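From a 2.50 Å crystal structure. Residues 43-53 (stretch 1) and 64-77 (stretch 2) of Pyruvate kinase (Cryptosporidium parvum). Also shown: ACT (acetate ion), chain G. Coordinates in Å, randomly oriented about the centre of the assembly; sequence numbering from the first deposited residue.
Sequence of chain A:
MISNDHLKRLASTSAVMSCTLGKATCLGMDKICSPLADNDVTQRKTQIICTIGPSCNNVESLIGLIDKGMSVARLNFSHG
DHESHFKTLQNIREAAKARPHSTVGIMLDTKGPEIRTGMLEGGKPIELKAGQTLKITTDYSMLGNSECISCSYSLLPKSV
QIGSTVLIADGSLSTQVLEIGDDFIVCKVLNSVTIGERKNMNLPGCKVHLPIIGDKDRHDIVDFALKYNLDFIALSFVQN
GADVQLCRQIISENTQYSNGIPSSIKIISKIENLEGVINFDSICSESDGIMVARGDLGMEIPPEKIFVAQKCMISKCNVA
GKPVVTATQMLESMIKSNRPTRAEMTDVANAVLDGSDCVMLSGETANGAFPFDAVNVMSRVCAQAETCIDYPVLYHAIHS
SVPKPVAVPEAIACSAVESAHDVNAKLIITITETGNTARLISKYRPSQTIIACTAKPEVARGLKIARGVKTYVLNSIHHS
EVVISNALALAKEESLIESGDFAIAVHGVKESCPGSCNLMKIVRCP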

# COMPACT_ATOMS: atom_id res chain seq x y z
N GLN A 43 17.84 11.95 21.04
CA GLN A 43 17.37 13.16 21.72
C GLN A 43 16.08 13.72 21.13
O GLN A 43 15.75 13.47 19.97
CB GLN A 43 18.47 14.23 21.74
CG GLN A 43 18.95 14.68 20.36
CD GLN A 43 19.82 15.93 20.43
OE1 GLN A 43 20.72 16.03 21.26
NE2 GLN A 43 19.55 16.88 19.54
N ARG A 44 15.35 14.48 21.94
CA ARG A 44 14.09 15.11 21.56
C ARG A 44 14.19 15.99 20.30
O ARG A 44 15.16 16.73 20.12
CB ARG A 44 13.56 15.92 22.75
CG ARG A 44 12.36 16.81 22.44
CD ARG A 44 11.96 17.66 23.63
NE ARG A 44 13.11 18.22 24.34
CZ ARG A 44 13.81 19.29 23.94
NH1 ARG A 44 13.48 19.93 22.83
NH2 ARG A 44 14.82 19.70 24.67
N LYS A 45 13.19 15.88 19.44
CA LYS A 45 13.16 16.62 18.18
C LYS A 45 12.26 17.85 18.25
O LYS A 45 12.60 18.91 17.73
CB LYS A 45 12.72 15.72 17.02
CG LYS A 45 13.71 14.64 16.68
CD LYS A 45 13.14 13.68 15.65
CE LYS A 45 14.05 12.48 15.45
NZ LYS A 45 15.44 12.92 15.12
N THR A 46 11.12 17.69 18.91
CA THR A 46 10.17 18.78 19.07
C THR A 46 10.78 19.91 19.90
O THR A 46 11.32 19.68 20.98
CB THR A 46 8.86 18.30 19.71
OG1 THR A 46 8.40 17.15 18.99
CG2 THR A 46 7.79 19.39 19.66
N GLN A 47 10.71 21.12 19.36
CA GLN A 47 11.26 22.29 20.01
C GLN A 47 10.34 22.76 21.13
O GLN A 47 9.12 22.54 21.09
CB GLN A 47 11.48 23.41 18.99
CG GLN A 47 12.34 23.01 17.79
CD GLN A 47 13.83 22.93 18.09
OE1 GLN A 47 14.26 23.01 19.25
NE2 GLN A 47 14.63 22.78 17.04
N ILE A 48 10.92 23.41 22.13
CA ILE A 48 10.17 23.87 23.29
C ILE A 48 10.31 25.38 23.46
O ILE A 48 11.42 25.91 23.57
CB ILE A 48 10.61 23.15 24.59
CG1 ILE A 48 10.22 21.67 24.53
CG2 ILE A 48 9.99 23.81 25.81
CD1 ILE A 48 10.73 20.84 25.70
N ILE A 49 9.16 26.06 23.46
CA ILE A 49 9.08 27.48 23.75
C ILE A 49 8.64 27.68 25.20
O ILE A 49 7.67 27.07 25.65
CB ILE A 49 8.09 28.20 22.80
CG1 ILE A 49 8.51 28.01 21.34
CG2 ILE A 49 8.00 29.69 23.15
CD1 ILE A 49 7.55 28.64 20.34
N CYS A 50 9.36 28.53 25.93
CA CYS A 50 8.99 28.89 27.31
C CYS A 50 8.70 30.38 27.40
O CYS A 50 9.47 31.20 26.90
CB CYS A 50 10.10 28.55 28.30
SG CYS A 50 10.55 26.81 28.36
N THR A 51 7.59 30.71 28.05
CA THR A 51 7.23 32.09 28.29
C THR A 51 7.96 32.57 29.53
O THR A 51 7.88 31.94 30.59
CB THR A 51 5.71 32.24 28.49
OG1 THR A 51 5.03 31.67 27.36
CG2 THR A 51 5.33 33.71 28.62
N ILE A 52 8.68 33.67 29.39
CA ILE A 52 9.46 34.21 30.49
C ILE A 52 8.69 35.29 31.23
O ILE A 52 8.24 36.27 30.64
CB ILE A 52 10.85 34.75 30.03
CG1 ILE A 52 11.54 33.78 29.06
CG2 ILE A 52 11.73 35.06 31.24
CD1 ILE A 52 11.67 32.34 29.53
N GLY A 53 8.52 35.09 32.53
CA GLY A 53 7.86 36.06 33.39
C GLY A 53 8.58 36.18 34.72
O GLY A 53 9.73 35.75 34.85
C ACT G . 1.44 33.84 29.52
O ACT G . 0.78 34.03 28.47
OXT ACT G . 1.50 32.71 30.05
CH3 ACT G . 2.18 34.98 30.16
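Stretch 2 64-77: GLIDKGMSVARLNF

Stretch 2 enters as the last turn of a helix, residues 64-68, which begins earlier in the chain. Gly69 is the first residue to leave helical angles. Its phi is positive, at 134°, and the helix closes in a Schellman motif. Met70 N bonds back to Leu65 O at 2.8 Å. Gly69 N makes weak bonds to Leu65 O and Ile66 O, each 3.1 Å. The chain then extends into a strand at 72-76. This strand lies beside the strand 47-51 of stretch 1 and runs in the same direction. The two axes come within 4.6 Å and cross at -34°. Together the stretches bury 712 Å², both sides summed.

The pairing is parallel. Ile49 faces Val72, with their CA atoms 4.6 Å apart. Cys50 faces Ala73 at 5.2 Å between CA atoms, and Thr51 faces Arg74 at 4.5 Å between CA atoms. The backbone hydrogen bonds alternate along the ladder, as expected for parallel strands. Ile48 O accepts from two successive amides, Ser71 N at 2.7 Å and Val72 N at 3.2 Å. Cys50 N donates to Val72 O at 2.9 Å, and Arg74 N donates to Cys50 O at 2.8 Å. Ile52 N donates to Arg74 O at 2.9 Å and carries the ladder one step further. CA-H...O contacts support it, among them Ile49 CA to Val72 O at 3.3 Å.

Polar contacts of side chains and one water fasten both ends of the pairing. At the start, Ser71 points its CA-to-CB bond toward stretch 1. Ser71 OG donates to Gln47 OE1 at 2.6 Å and accepts from Ile48 N at 3.3 Å, so one hydroxyl serves both a side chain and the backbone. Further along, Thr51 and Arg74 share a face of the sheet with Ile49 and Val72. There Arg74 NH1 donates to Thr51 OG1 at 2.7 Å, near the plane of the guanidinium. A water bridges the far end, donating to Ile52 O at 2.6 Å and accepting from Asn76 N at 2.7 Å. The acetate, probably from the crystallisation liquor, accepts a weak bond from Asn76 ND2 to its O at 2.9 Å.

Apolar packing occurs on both faces of the sheet. On the Ile49 face, Ile49 CG1 meets Val72 CB at 3.8 Å, and Ile49 CG2 meets Arg74 CB at 3.8 Å. On the Cys50 face, Cys50 SG lies 3.8 Å from Met70 CB. Ile52 reaches several partners. Ile52 CD1 is 3.8 Å from Leu65 CD1 and 4.0 Å from Met70 SD, while Ile52 CG1 is 3.8 Å from Ala73 CB. The helix end is thereby packed against stretch 1 as well.

Gly69 allows a close approach. Arg44 NH2 lies 3.4 Å from Gly69 CA, and a CB at this position would fall 2.8 Å from Arg44 NH2, a clash. The backbone angles alone also call for glycine. Arg44 is held within its own stretch by a bond from Arg44 NH1 to Thr46 O at 2.9 Å.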

# COMPACT_ATOMS: atom_id res chain seq x y z
N GLY A 64 18.81 27.39 33.81
CA GLY A 64 18.06 26.19 34.17
C GLY A 64 17.09 25.78 33.08
O GLY A 64 17.05 24.61 32.70
N LEU A 65 16.33 26.74 32.56
CA LEU A 65 15.38 26.49 31.48
C LEU A 65 16.03 25.95 30.21
O LEU A 65 15.47 25.07 29.55
CB LEU A 65 14.56 27.74 31.16
CG LEU A 65 13.57 28.22 32.23
CD1 LEU A 65 13.00 29.57 31.84
CD2 LEU A 65 12.45 27.20 32.46
N ILE A 66 17.21 26.47 29.88
CA ILE A 66 18.00 25.93 28.78
C ILE A 66 18.38 24.46 29.05
O ILE A 66 18.21 23.60 28.17
CB ILE A 66 19.26 26.78 28.49
CG1 ILE A 66 18.86 28.23 28.13
CG2 ILE A 66 20.11 26.16 27.38
CD1 ILE A 66 20.01 29.21 28.08
N ASP A 67 18.84 24.17 30.26
CA ASP A 67 19.25 22.81 30.64
C ASP A 67 18.09 21.82 30.60
O ASP A 67 18.29 20.64 30.31
CB ASP A 67 19.90 22.80 32.02
CG ASP A 67 21.31 23.38 32.01
OD1 ASP A 67 21.88 23.57 30.92
OD2 ASP A 67 21.86 23.63 33.11
N LYS A 68 16.88 22.31 30.88
CA LYS A 68 15.69 21.47 30.88
C LYS A 68 15.14 21.27 29.47
O LYS A 68 14.37 20.34 29.23
CB LYS A 68 14.61 22.05 31.80
CG LYS A 68 15.05 22.40 33.22
CD LYS A 68 15.37 21.17 34.05
CE LYS A 68 15.89 21.57 35.43
NZ LYS A 68 16.41 20.39 36.19
N GLY A 69 15.51 22.15 28.54
CA GLY A 69 15.13 21.97 27.14
C GLY A 69 14.58 23.15 26.36
O GLY A 69 14.09 22.97 25.24
N MET A 70 14.64 24.35 26.93
CA MET A 70 14.11 25.55 26.24
C MET A 70 14.87 25.84 24.95
O MET A 70 16.09 25.98 24.96
CB MET A 70 14.12 26.78 27.16
CG MET A 70 13.62 28.06 26.48
SD MET A 70 13.65 29.54 27.51
CE MET A 70 15.41 29.74 27.79
N SER A 71 14.14 25.91 23.84
CA SER A 71 14.71 26.27 22.54
C SER A 71 14.53 27.76 22.29
O SER A 71 15.42 28.43 21.76
CB SER A 71 14.02 25.50 21.41
OG SER A 71 14.07 24.11 21.61
N VAL A 72 13.35 28.27 22.65
CA VAL A 72 12.95 29.65 22.38
C VAL A 72 12.38 30.27 23.66
O VAL A 72 11.56 29.65 24.35
CB VAL A 72 11.90 29.72 21.25
CG1 VAL A 72 11.41 31.15 21.05
CG2 VAL A 72 12.44 29.16 19.95
N ALA A 73 12.81 31.50 23.96
CA ALA A 73 12.22 32.27 25.05
C ALA A 73 11.19 33.26 24.48
O ALA A 73 11.48 33.98 23.52
CB ALA A 73 13.29 33.00 25.83
N ARG A 74 10.00 33.28 25.09
CA ARG A 74 8.90 34.13 24.64
C ARG A 74 8.60 35.24 25.63
O ARG A 74 8.50 35.01 26.84
CB ARG A 74 7.65 33.29 24.41
CG ARG A 74 6.38 34.06 24.07
CD ARG A 74 5.24 33.08 23.88
NE ARG A 74 3.93 33.72 23.80
CZ ARG A 74 3.07 33.82 24.81
NH1 ARG A 74 3.36 33.31 26.00
NH2 ARG A 74 1.91 34.43 24.62
N LEU A 75 8.45 36.45 25.10
CA LEU A 75 8.10 37.62 25.87
C LEU A 75 6.69 38.01 25.51
O LEU A 75 6.43 38.45 24.39
CB LEU A 75 9.07 38.77 25.58
CG LEU A 75 10.56 38.50 25.75
CD1 LEU A 75 11.37 39.78 25.53
CD2 LEU A 75 10.86 37.92 27.12
N ASN A 76 5.77 37.82 26.45
CA ASN A 76 4.38 38.21 26.26
C ASN A 76 4.20 39.70 26.49
O ASN A 76 4.19 40.16 27.63
CB ASN A 76 3.48 37.41 27.19
CG ASN A 76 2.01 37.56 26.85
OD1 ASN A 76 1.62 38.44 26.08
ND2 ASN A 76 1.18 36.70 27.42
N PHE A 77 4.06 40.46 25.41
CA PHE A 77 3.93 41.92 25.51
C PHE A 77 2.53 42.39 25.91
O PHE A 77 2.22 43.59 25.86
CB PHE A 77 4.45 42.61 24.24
CG PHE A 77 5.92 42.96 24.29
CD1 PHE A 77 6.35 44.26 24.05
CD2 PHE A 77 6.88 41.99 24.59
CE1 PHE A 77 7.70 44.59 24.10
CE2 PHE A 77 8.23 42.31 24.65
CZ PHE A 77 8.64 43.61 24.40
O HOH W 1 6.78 37.58 28.99